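PDB 5YL7: pseudoalteromonas arctica PAMC 21717 from Pseudoalteromonas arctica, which probably hydrolyses peptide bonds in proteins as a cold-active, calcium-binding serine protease of the subtilase family. Local coordinates for residues A[292-297]-A[307-312]; A[24-29]-A[333-338]; A[217-222]-A[285-290]; A[35-40]-A[106-111]. One frame throughout, in Å; residues are numbered along the deposited sequence.

In the fold
All four contacts are apolar packing, but they sit at different depths. Interactions 3 and 4 lie in the core, their centres about 8 Å from the centre of the chain, and each sets one helical valine on two valines of a strand in the same parallel sheet. Interaction 1 joins two helices farther out, about 16 Å from that centre; it shares helix 280-297 with interaction 3, and the two also share a calcium ion. Interaction 2 is the outermost, and its threonine is exposed; it brings helix 331-338, which also packs on the helices of interaction 1, against a segment near the N-terminus. Interaction 4 leads to a separate calcium site.

Interaction 1 (A[292-297]-A[307-312]); sequences ALIKQA and ESILKS. With CA (calcium ion), chain F.
I294 meets I309 and L310 through aliphatic branches alone, and the flat groups lie at the margins of this contact. The carbonyl of S308 is approached from opposite faces of its plane by two donors of S312, the backbone N and the hydroxyl; S312 OG stands 2.7 Å from S308 O and 35° out of the carbonyl plane. At the far side of helix 303-312 the E307 carboxylate uses one oxygen, OE2, to bind calcium at 2.5 Å. Its other oxygen, OE1, accepts a hydrogen bond from water 1, itself a ligand of the ion, so both ends of the carboxylate are held. D241 and V218 also bind this calcium, and K311 NZ is hydrogen-bonded to D241. Between helices 280-297 and 303-312, which belong to the C-terminal helical part of the subtilisin-like fold, the I294 side chain makes the contact. With CG1 beside the backbone N (chi1 -69°) and the chain extended beyond it, CD1 is carried between I309 CG2 and L310 CD2, 3.7 Å from each. The two isoleucines lie alongside one another, pointing opposite ways, which brings I294 CG2 to 4.0 Å from I309 CD1. With an alanine here CG1, CG2 and CD1 are all lost, and a gap would probably open beside I309 CG2 and L310 CD2, which lose one of their neighbours. From helix 331-338, A334 and A338 also pack against I294, while L310 leans back on V287 and V290.

Interaction 2 (A[24-29]-A[333-338]); sequences PTAWDT and AAVAAA
V335 spreads its two methyls over two partners: CG1 meets T29, and CG2 lies 4.2 Å from the CB of A26. The first of these is tight, with V335 CG1 only 3.4 Å from T29 CG2, closer than carbons usually pack, and 3.5 Å from T29 CB. T29 presents its methyl rather than its hydroxyl because CG2 is anti to the backbone N, with OG1 beside that N (chi1 -65°). The two side chains run past one another in opposite directions. T29 is itself tied back by its amide, T29 N donating to A26 O at 2.9 Å, so the two residues that touch V335 belong to one turn. Farther out, W27 points away from the contact, donates NE1 to V121 O and meets Y123 edge-to-face; D28 OD1 is hydrogen-bonded to the N of S1. L293 of helix 280-297 flanks the CG2 methyl of V335, and A334 is covered by V290 and I309. The contact thus joins the N-terminal part of the subtilase chain to its C-terminal helix, 331-338. Made of carbon-carbon contacts alone, it has no directional bond to fix its geometry and rests on van der Waals packing, tight at T29 and looser at A26, and on the burial of V335 and A26.

Interaction 3 (A[217-222]-A[285-290]); sequences GVVNVA and PHVAGV. With CA (calcium ion), chain F.
V287 lays its isopropyl group alongside that of V221, its CG2 methyl resting 3.8 Å from V221 CG1 and 3.9 Å from V221 CG2. Its other methyl, CG1, which stands anti to the backbone N (chi1 179°), reaches V219 CG1, on the same strand face, at 4.1 Å while still touching V221. V221 and V287 run antiparallel, side by side, whereas V219 and V287 meet at a slant. This is the helix-on-sheet packing of the subtilisin-like fold: helix 280-297 lies against strand 219-224 of the central parallel sheet, and V287 also touches V197 on the adjoining strand 195-199. Cutting V287 back to an alanine would take away both methyls and is likely to open a gap under V221 and V219. Just ahead of V219 the backbone also serves a metal. V218 O binds calcium at 2.3 Å, and V218 N donates to water 5, 3.2 Å away, which is another ligand of that ion, so the one residue engages the site through both backbone polar atoms. D241 binds the same calcium and is in turn hydrogen-bonded to N220 N.

Interaction 4 (A[35-40]-A[106-111]); sequences VVVAVL and GTVAAV. With CA (calcium ion), chain C.
V37 and V108 both hold CG1 anti to the backbone N (chi1 -178° and 177°), and with both CB atoms directed across the gap the two isopropyl groups meet tip to tip. The pair joins helix 100-109 to strand 36-41 of the central parallel sheet of the subtilisin-like fold; the strand ends at D41 and the helix starts at H100, which with S281 probably form the catalytic triad. A single methyl does most of the touching: V108 CG1 is 3.8 Å from V37 CB and 3.9 Å from each of V37 CG1 and CG2, so it sits centred on the branch point rather than against one arm. V108 CG2 serves the next valine on that face of the strand, reaching 4.2 Å from V39 CG2. V39 in turn touches the presumed triad residues, which places this packing next to the probable active site. Around the pair, V127 of strand 126-131 and P285 of helix 280-297 also press on V108, while V167 of strand 167-170 lies against V37. After V108, A110 N donates to G106 O at 2.9 Å and A109 O accepts from N53 ND2. The chain then reaches a calcium site shared with D5, D49, N114, E116 and V118, where V111 O binds the ion at 2.3 Å.

Interaction 1 (A[292-297]-A[307-312])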
loop_
_atom_site.group_PDB
_atom_site.type_symbol
_atom_site.label_atom_id
_atom_site.label_comp_id
_atom_site.label_asym_id
_atom_site.label_seq_id
_atom_site.Cartn_x
_atom_site.Cartn_y
_atom_site.Cartn_z
ATOM N N ALA A 292 10.797 -0.709 -3.190
ATOM C CA ALA A 292 11.086 -1.141 -4.537
ATOM C C ALA A 292 12.202 -0.352 -5.147
ATOM O O ALA A 292 13.030 -0.980 -5.895
ATOM C CB ALA A 292 9.824 -1.133 -5.413
ATOM N N LEU A 293 12.308 0.946 -4.957
ATOM C CA LEU A 293 13.442 1.732 -5.475
ATOM C C LEU A 293 14.702 1.190 -4.873
ATOM O O LEU A 293 15.737 1.010 -5.593
ATOM C CB LEU A 293 13.284 3.205 -5.205
ATOM C CG LEU A 293 12.016 3.857 -5.694
ATOM C CD1 LEU A 293 12.076 5.370 -5.444
ATOM C CD2 LEU A 293 11.741 3.553 -7.158
ATOM N N ILE A 294 14.748 0.981 -3.587
ATOM C CA ILE A 294 15.887 0.406 -2.896
ATOM C C ILE A 294 16.237 -0.883 -3.479
ATOM O O ILE A 294 17.483 -1.169 -3.701
ATOM C CB ILE A 294 15.595 0.276 -1.350
ATOM C CG1 ILE A 294 15.529 1.621 -0.710
ATOM C CG2 ILE A 294 16.601 -0.628 -0.704
ATOM C CD1 ILE A 294 14.813 1.598 0.662
ATOM N N LYS A 295 15.327 -1.800 -3.742
ATOM C CA LYS A 295 15.623 -3.137 -4.275
ATOM C C LYS A 295 16.167 -3.035 -5.692
ATOM O O LYS A 295 17.009 -3.898 -6.017
ATOM C CB LYS A 295 14.355 -4.003 -4.185
ATOM C CG LYS A 295 14.581 -5.451 -4.482
ATOM C CD LYS A 295 15.416 -6.119 -3.417
ATOM C CE LYS A 295 15.427 -7.626 -3.588
ATOM N NZ LYS A 295 16.204 -8.339 -2.654
ATOM N N GLN A 296 15.772 -2.109 -6.500
ATOM C CA GLN A 296 16.425 -1.932 -7.818
ATOM C C GLN A 296 17.886 -1.568 -7.610
ATOM O O GLN A 296 18.779 -2.129 -8.249
ATOM C CB GLN A 296 15.760 -0.895 -8.631
ATOM C CG GLN A 296 16.436 -0.698 -10.031
ATOM C CD GLN A 296 15.984 0.509 -10.727
ATOM O OE1 GLN A 296 14.971 1.143 -10.465
ATOM N NE2 GLN A 296 16.649 0.841 -11.817
ATOM N N ALA A 297 18.172 -0.644 -6.728
ATOM C CA ALA A 297 19.554 -0.156 -6.500
ATOM C C ALA A 297 20.371 -1.206 -5.830
ATOM O O ALA A 297 21.609 -1.264 -6.070
ATOM C CB ALA A 297 19.514 1.104 -5.693
ATOM N N GLU A 307 14.436 -2.388 5.540
ATOM C CA GLU A 307 13.862 -1.645 6.672
ATOM C C GLU A 307 14.892 -0.656 7.234
ATOM O O GLU A 307 14.581 0.477 7.572
ATOM C CB GLU A 307 13.349 -2.604 7.726
ATOM C CG GLU A 307 12.762 -1.899 8.955
ATOM C CD GLU A 307 11.966 -2.754 9.836
ATOM O OE1 GLU A 307 11.927 -3.999 9.702
ATOM O OE2 GLU A 307 11.320 -2.198 10.773
ATOM N N SER A 308 16.122 -1.149 7.431
ATOM C CA SER A 308 17.187 -0.275 7.986
ATOM C C SER A 308 17.420 0.906 7.086
ATOM O O SER A 308 17.561 2.052 7.600
ATOM C CB SER A 308 18.378 -1.074 8.249
ATOM O OG SER A 308 19.379 -0.156 8.828
ATOM N N ILE A 309 17.514 0.764 5.806
ATOM C CA ILE A 309 17.727 1.881 4.901
ATOM C C ILE A 309 16.586 2.842 4.982
ATOM O O ILE A 309 16.789 4.078 5.114
ATOM C CB ILE A 309 17.959 1.380 3.427
ATOM C CG1 ILE A 309 19.293 0.685 3.317
ATOM C CG2 ILE A 309 17.893 2.554 2.466
ATOM C CD1 ILE A 309 19.449 -0.190 2.081
ATOM N N LEU A 310 15.335 2.374 4.967
ATOM C CA LEU A 310 14.151 3.250 5.058
ATOM C C LEU A 310 14.226 4.049 6.337
ATOM O O LEU A 310 13.984 5.269 6.344
ATOM C CB LEU A 310 12.889 2.436 5.059
ATOM C CG LEU A 310 12.486 1.854 3.687
ATOM C CD1 LEU A 310 11.395 0.768 3.881
ATOM C CD2 LEU A 310 11.983 2.910 2.705
ATOM N N LYS A 311 14.493 3.405 7.479
ATOM C CA LYS A 311 14.478 4.041 8.801
ATOM C C LYS A 311 15.665 4.990 8.964
ATOM O O LYS A 311 15.528 6.021 9.623
ATOM C CB LYS A 311 14.503 3.023 9.899
ATOM C CG LYS A 311 13.198 2.198 9.981
ATOM C CD LYS A 311 13.191 1.165 11.136
ATOM C CE LYS A 311 13.116 1.889 12.427
ATOM N NZ LYS A 311 12.699 0.935 13.509
ATOM N N SER A 312 16.804 4.638 8.394
ATOM C CA SER A 312 18.033 5.400 8.690
ATOM C C SER A 312 18.178 6.622 7.845
ATOM O O SER A 312 19.064 7.435 8.122
ATOM C CB SER A 312 19.253 4.497 8.546
ATOM O OG SER A 312 19.228 3.309 9.307
HETATM CA CA CA F . 9.508 -2.666 12.402
HETATM O O HOH W 1 10.723 -4.849 12.022
HETATM O O HOH W 2 9.429 -1.019 14.747
HETATM O O HOH W 3 11.029 -2.688 14.234
HETATM O O HOH W 4 7.828 -1.956 14.040
HETATM O O HOH W 5 8.173 -4.617 13.320
#

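Interaction 2 (A[24-29]-A[333-338])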
loop_
_atom_site.group_PDB
_atom_site.type_symbol
_atom_site.label_atom_id
_atom_site.label_comp_id
_atom_site.label_asym_id
_atom_site.label_seq_id
_atom_site.Cartn_x
_atom_site.Cartn_y
_atom_site.Cartn_z
ATOM N N PRO A 24 11.489 13.230 -7.099
ATOM C CA PRO A 24 12.162 13.543 -8.381
ATOM C C PRO A 24 13.629 13.250 -8.397
ATOM O O PRO A 24 14.118 12.652 -9.438
ATOM C CB PRO A 24 11.824 15.044 -8.513
ATOM C CG PRO A 24 10.441 15.175 -7.930
ATOM C CD PRO A 24 10.539 14.269 -6.689
ATOM N N THR A 25 14.384 13.543 -7.389
ATOM C CA THR A 25 15.753 13.229 -7.351
ATOM C C THR A 25 16.038 11.745 -7.292
ATOM O O THR A 25 16.958 11.166 -7.877
ATOM C CB THR A 25 16.490 13.963 -6.147
ATOM O OG1 THR A 25 16.396 15.340 -6.507
ATOM C CG2 THR A 25 17.947 13.456 -6.023
ATOM N N ALA A 26 15.161 10.988 -6.525
ATOM C CA ALA A 26 15.318 9.553 -6.509
ATOM C C ALA A 26 15.200 8.915 -7.885
ATOM O O ALA A 26 15.966 7.994 -8.202
ATOM C CB ALA A 26 14.279 8.957 -5.542
ATOM N N TRP A 27 14.221 9.392 -8.629
ATOM C CA TRP A 27 13.944 8.851 -9.990
ATOM C C TRP A 27 15.116 9.073 -10.947
ATOM O O TRP A 27 15.162 8.337 -11.961
ATOM C CB TRP A 27 12.693 9.451 -10.500
ATOM C CG TRP A 27 11.394 8.960 -9.809
ATOM C CD1 TRP A 27 11.154 7.718 -9.286
ATOM C CD2 TRP A 27 10.210 9.693 -9.685
ATOM N NE1 TRP A 27 9.888 7.671 -8.857
ATOM C CE2 TRP A 27 9.240 8.844 -9.077
ATOM C CE3 TRP A 27 9.805 11.011 -10.001
ATOM C CZ2 TRP A 27 7.956 9.245 -8.856
ATOM C CZ3 TRP A 27 8.585 11.429 -9.742
ATOM C CH2 TRP A 27 7.620 10.526 -9.107
ATOM N N ASP A 28 16.057 9.982 -10.679
ATOM C CA ASP A 28 17.289 10.065 -11.496
ATOM C C ASP A 28 18.056 8.800 -11.445
ATOM O O ASP A 28 18.931 8.569 -12.334
ATOM C CB ASP A 28 18.086 11.284 -11.001
ATOM C CG ASP A 28 17.449 12.561 -11.366
ATOM O OD1 ASP A 28 16.667 12.642 -12.325
ATOM O OD2 ASP A 28 17.662 13.562 -10.563
ATOM N N THR A 29 17.952 7.960 -10.377
ATOM C CA THR A 29 18.775 6.785 -10.130
ATOM C C THR A 29 17.962 5.490 -10.157
ATOM O O THR A 29 18.432 4.404 -10.474
ATOM C CB THR A 29 19.424 6.940 -8.611
ATOM O OG1 THR A 29 20.312 8.099 -8.677
ATOM C CG2 THR A 29 20.228 5.825 -8.275
ATOM N N ALA A 333 17.255 10.047 -0.469
ATOM C CA ALA A 333 18.267 9.601 0.469
ATOM C C ALA A 333 18.343 8.097 0.610
ATOM O O ALA A 333 19.382 7.494 0.771
ATOM C CB ALA A 333 18.069 10.271 1.824
ATOM N N ALA A 334 17.165 7.422 0.580
ATOM C CA ALA A 334 17.112 6.014 0.621
ATOM C C ALA A 334 17.807 5.350 -0.584
ATOM O O ALA A 334 18.534 4.414 -0.405
ATOM C CB ALA A 334 15.624 5.537 0.730
ATOM N N VAL A 335 17.501 5.888 -1.786
ATOM C CA VAL A 335 18.179 5.328 -2.980
ATOM C C VAL A 335 19.676 5.567 -2.914
ATOM O O VAL A 335 20.421 4.632 -3.250
ATOM C CB VAL A 335 17.503 5.893 -4.200
ATOM C CG1 VAL A 335 18.341 5.756 -5.471
ATOM C CG2 VAL A 335 16.095 5.359 -4.380
ATOM N N ALA A 336 20.095 6.731 -2.450
ATOM C CA ALA A 336 21.523 6.976 -2.275
ATOM C C ALA A 336 22.152 5.990 -1.345
ATOM O O ALA A 336 23.265 5.444 -1.577
ATOM C CB ALA A 336 21.759 8.382 -1.776
ATOM N N ALA A 337 21.491 5.672 -0.242
ATOM C CA ALA A 337 21.995 4.717 0.709
ATOM C C ALA A 337 22.004 3.308 0.235
ATOM O O ALA A 337 22.814 2.489 0.722
ATOM C CB ALA A 337 21.190 4.821 2.051
ATOM N N ALA A 338 21.167 2.979 -0.739
ATOM C CA ALA A 338 21.141 1.646 -1.290
ATOM C C ALA A 338 22.108 1.531 -2.482
ATOM O O ALA A 338 22.231 0.442 -3.025
ATOM C CB ALA A 338 19.747 1.420 -1.823
#

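Interaction 3 (A[217-222]-A[285-290])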
loop_
_atom_site.group_PDB
_atom_site.type_symbol
_atom_site.label_atom_id
_atom_site.label_comp_id
_atom_site.label_asym_id
_atom_site.label_seq_id
_atom_site.Cartn_x
_atom_site.Cartn_y
_atom_site.Cartn_z
ATOM N N GLY A 217 8.903 -7.821 12.632
ATOM C CA GLY A 217 9.549 -7.950 11.318
ATOM C C GLY A 217 8.884 -7.245 10.179
ATOM O O GLY A 217 9.013 -7.685 9.052
ATOM N N VAL A 218 8.195 -6.143 10.480
ATOM C CA VAL A 218 7.474 -5.369 9.465
ATOM C C VAL A 218 7.903 -3.960 9.520
ATOM O O VAL A 218 8.395 -3.462 10.530
ATOM C CB VAL A 218 5.938 -5.494 9.644
ATOM C CG1 VAL A 218 5.487 -6.959 9.688
ATOM C CG2 VAL A 218 5.412 -4.782 10.848
ATOM N N VAL A 219 7.639 -3.246 8.429
ATOM C CA VAL A 219 7.843 -1.779 8.376
ATOM C C VAL A 219 6.457 -1.155 8.587
ATOM O O VAL A 219 5.612 -1.178 7.679
ATOM C CB VAL A 219 8.432 -1.326 7.049
ATOM C CG1 VAL A 219 8.696 0.136 7.041
ATOM C CG2 VAL A 219 9.700 -2.133 6.698
ATOM N N ASN A 220 6.220 -0.621 9.783
ATOM C CA ASN A 220 4.922 -0.067 10.160
ATOM C C ASN A 220 4.956 1.423 9.969
ATOM O O ASN A 220 5.906 2.121 10.410
ATOM C CB ASN A 220 4.581 -0.413 11.620
ATOM C CG ASN A 220 3.124 -0.211 11.909
ATOM O OD1 ASN A 220 2.278 -0.281 11.063
ATOM N ND2 ASN A 220 2.817 0.006 13.225
ATOM N N VAL A 221 3.955 1.927 9.248
ATOM C CA VAL A 221 4.010 3.289 8.657
ATOM C C VAL A 221 2.879 4.151 9.210
ATOM O O VAL A 221 1.693 3.837 9.071
ATOM C CB VAL A 221 3.870 3.177 7.144
ATOM C CG1 VAL A 221 3.945 4.566 6.494
ATOM C CG2 VAL A 221 4.954 2.280 6.566
ATOM N N ALA A 222 3.316 5.286 9.798
ATOM C CA ALA A 222 2.386 6.378 10.220
ATOM C C ALA A 222 2.202 7.323 9.049
ATOM O O ALA A 222 2.978 7.408 8.107
ATOM C CB ALA A 222 2.939 7.097 11.429
ATOM N N PRO A 285 1.808 2.633 0.798
ATOM C CA PRO A 285 2.325 2.329 -0.613
ATOM C C PRO A 285 3.379 3.316 -1.008
ATOM O O PRO A 285 4.173 2.968 -1.903
ATOM C CB PRO A 285 1.076 2.363 -1.460
ATOM C CG PRO A 285 0.099 3.184 -0.629
ATOM C CD PRO A 285 0.328 2.750 0.747
ATOM N N HIS A 286 3.447 4.513 -0.450
ATOM C CA HIS A 286 4.634 5.358 -0.679
ATOM C C HIS A 286 5.853 4.646 -0.213
ATOM O O HIS A 286 6.927 4.634 -0.895
ATOM C CB HIS A 286 4.482 6.715 -0.009
ATOM C CG HIS A 286 3.522 7.687 -0.662
ATOM N ND1 HIS A 286 2.187 7.759 -0.378
ATOM C CD2 HIS A 286 3.750 8.664 -1.610
ATOM C CE1 HIS A 286 1.677 8.736 -1.129
ATOM N NE2 HIS A 286 2.594 9.314 -1.865
ATOM N N VAL A 287 5.814 4.077 0.991
ATOM C CA VAL A 287 6.952 3.373 1.554
ATOM C C VAL A 287 7.246 2.059 0.789
ATOM O O VAL A 287 8.436 1.776 0.550
ATOM C CB VAL A 287 6.745 3.135 3.045
ATOM C CG1 VAL A 287 7.899 2.374 3.686
ATOM C CG2 VAL A 287 6.475 4.427 3.726
ATOM N N ALA A 288 6.231 1.341 0.387
ATOM C CA ALA A 288 6.433 0.141 -0.418
ATOM C C ALA A 288 7.087 0.507 -1.711
ATOM O O ALA A 288 7.954 -0.218 -2.166
ATOM C CB ALA A 288 5.107 -0.581 -0.620
ATOM N N GLY A 289 6.667 1.641 -2.296
ATOM C CA GLY A 289 7.344 2.043 -3.538
ATOM C C GLY A 289 8.788 2.370 -3.297
ATOM O O GLY A 289 9.649 2.003 -4.117
ATOM N N VAL A 290 9.149 3.078 -2.217
ATOM C CA VAL A 290 10.569 3.307 -1.924
ATOM C C VAL A 290 11.286 2.035 -1.659
ATOM O O VAL A 290 12.469 1.910 -2.086
ATOM C CB VAL A 290 10.754 4.403 -0.846
ATOM C CG1 VAL A 290 12.232 4.629 -0.562
ATOM C CG2 VAL A 290 10.117 5.707 -1.296
HETATM CA CA CA F . 9.508 -2.666 12.402
HETATM O O HOH W 5 8.173 -4.617 13.320
HETATM O O HOH W 2 9.429 -1.019 14.747
HETATM O O HOH W 3 11.029 -2.688 14.234
HETATM O O HOH W 4 7.828 -1.956 14.040
HETATM O O HOH W 1 10.723 -4.849 12.022
#

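Interaction 4 (A[35-40]-A[106-111])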
loop_
_atom_site.group_PDB
_atom_site.type_symbol
_atom_site.label_atom_id
_atom_site.label_comp_id
_atom_site.label_asym_id
_atom_site.label_seq_id
_atom_site.Cartn_x
_atom_site.Cartn_y
_atom_site.Cartn_z
ATOM N N VAL A 35 11.550 -4.974 -10.227
ATOM C CA VAL A 35 11.057 -5.293 -8.874
ATOM C C VAL A 35 9.564 -5.539 -8.924
ATOM O O VAL A 35 8.839 -4.973 -9.730
ATOM C CB VAL A 35 11.413 -4.090 -7.944
ATOM C CG1 VAL A 35 10.969 -4.393 -6.552
ATOM C CG2 VAL A 35 12.891 -3.803 -7.991
ATOM N N VAL A 36 9.128 -6.459 -8.037
ATOM C CA VAL A 36 7.734 -6.856 -7.929
ATOM C C VAL A 36 7.200 -6.491 -6.541
ATOM O O VAL A 36 7.816 -6.852 -5.525
ATOM C CB VAL A 36 7.560 -8.357 -8.206
ATOM C CG1 VAL A 36 6.130 -8.809 -7.985
ATOM C CG2 VAL A 36 7.983 -8.674 -9.626
ATOM N N VAL A 37 6.073 -5.787 -6.543
ATOM C CA VAL A 37 5.357 -5.426 -5.321
ATOM C C VAL A 37 4.048 -6.103 -5.291
ATOM O O VAL A 37 3.224 -5.905 -6.190
ATOM C CB VAL A 37 5.208 -3.870 -5.168
ATOM C CG1 VAL A 37 4.503 -3.529 -3.858
ATOM C CG2 VAL A 37 6.540 -3.149 -5.303
ATOM N N ALA A 38 3.758 -6.894 -4.247
ATOM C CA ALA A 38 2.423 -7.486 -4.057
ATOM C C ALA A 38 1.583 -6.528 -3.232
ATOM O O ALA A 38 2.010 -6.101 -2.156
ATOM C CB ALA A 38 2.558 -8.865 -3.454
ATOM N N VAL A 39 0.398 -6.227 -3.709
ATOM C CA VAL A 39 -0.553 -5.331 -3.024
ATOM C C VAL A 39 -1.683 -6.191 -2.524
ATOM O O VAL A 39 -2.456 -6.747 -3.336
ATOM C CB VAL A 39 -1.027 -4.216 -3.942
ATOM C CG1 VAL A 39 -2.171 -3.480 -3.343
ATOM C CG2 VAL A 39 0.112 -3.309 -4.287
ATOM N N LEU A 40 -1.758 -6.394 -1.202
ATOM C CA LEU A 40 -2.758 -7.260 -0.564
ATOM C C LEU A 40 -3.897 -6.392 -0.150
ATOM O O LEU A 40 -3.728 -5.587 0.779
ATOM C CB LEU A 40 -2.137 -7.994 0.633
ATOM C CG LEU A 40 -1.386 -9.280 0.318
ATOM C CD1 LEU A 40 -0.195 -9.030 -0.592
ATOM C CD2 LEU A 40 -0.886 -9.915 1.616
ATOM N N GLY A 106 -2.080 2.129 -7.586
ATOM C CA GLY A 106 -1.598 3.280 -8.347
ATOM C C GLY A 106 -0.534 4.101 -7.664
ATOM O O GLY A 106 0.382 4.609 -8.322
ATOM N N THR A 107 -0.601 4.174 -6.312
ATOM C CA THR A 107 0.474 4.852 -5.627
ATOM C C THR A 107 1.762 4.092 -5.792
ATOM O O THR A 107 2.841 4.671 -5.996
ATOM C CB THR A 107 0.147 5.059 -4.104
ATOM O OG1 THR A 107 -1.065 5.844 -4.060
ATOM C CG2 THR A 107 1.246 5.667 -3.374
ATOM N N VAL A 108 1.694 2.763 -5.726
ATOM C CA VAL A 108 2.926 1.977 -5.926
ATOM C C VAL A 108 3.465 2.098 -7.352
ATOM O O VAL A 108 4.685 2.352 -7.523
ATOM C CB VAL A 108 2.710 0.490 -5.620
ATOM C CG1 VAL A 108 3.993 -0.306 -5.923
ATOM C CG2 VAL A 108 2.247 0.323 -4.153
ATOM N N ALA A 109 2.623 1.980 -8.351
ATOM C CA ALA A 109 3.123 1.769 -9.715
ATOM C C ALA A 109 2.114 2.195 -10.807
ATOM O O ALA A 109 2.106 1.584 -11.879
ATOM C CB ALA A 109 3.592 0.350 -9.879
ATOM N N ALA A 110 1.423 3.320 -10.681
ATOM C CA ALA A 110 0.710 3.882 -11.821
ATOM C C ALA A 110 1.723 4.076 -12.948
ATOM O O ALA A 110 2.877 4.416 -12.779
ATOM C CB ALA A 110 0.050 5.192 -11.521
ATOM N N VAL A 111 1.163 3.909 -14.167
ATOM C CA VAL A 111 1.953 4.097 -15.389
ATOM C C VAL A 111 2.331 5.550 -15.524
ATOM O O VAL A 111 1.459 6.412 -15.439
ATOM C CB VAL A 111 1.182 3.592 -16.580
ATOM C CG1 VAL A 111 2.056 3.871 -17.865
ATOM C CG2 VAL A 111 0.795 2.119 -16.524
HETATM CA CA CA C . 0.114 8.226 -15.900
#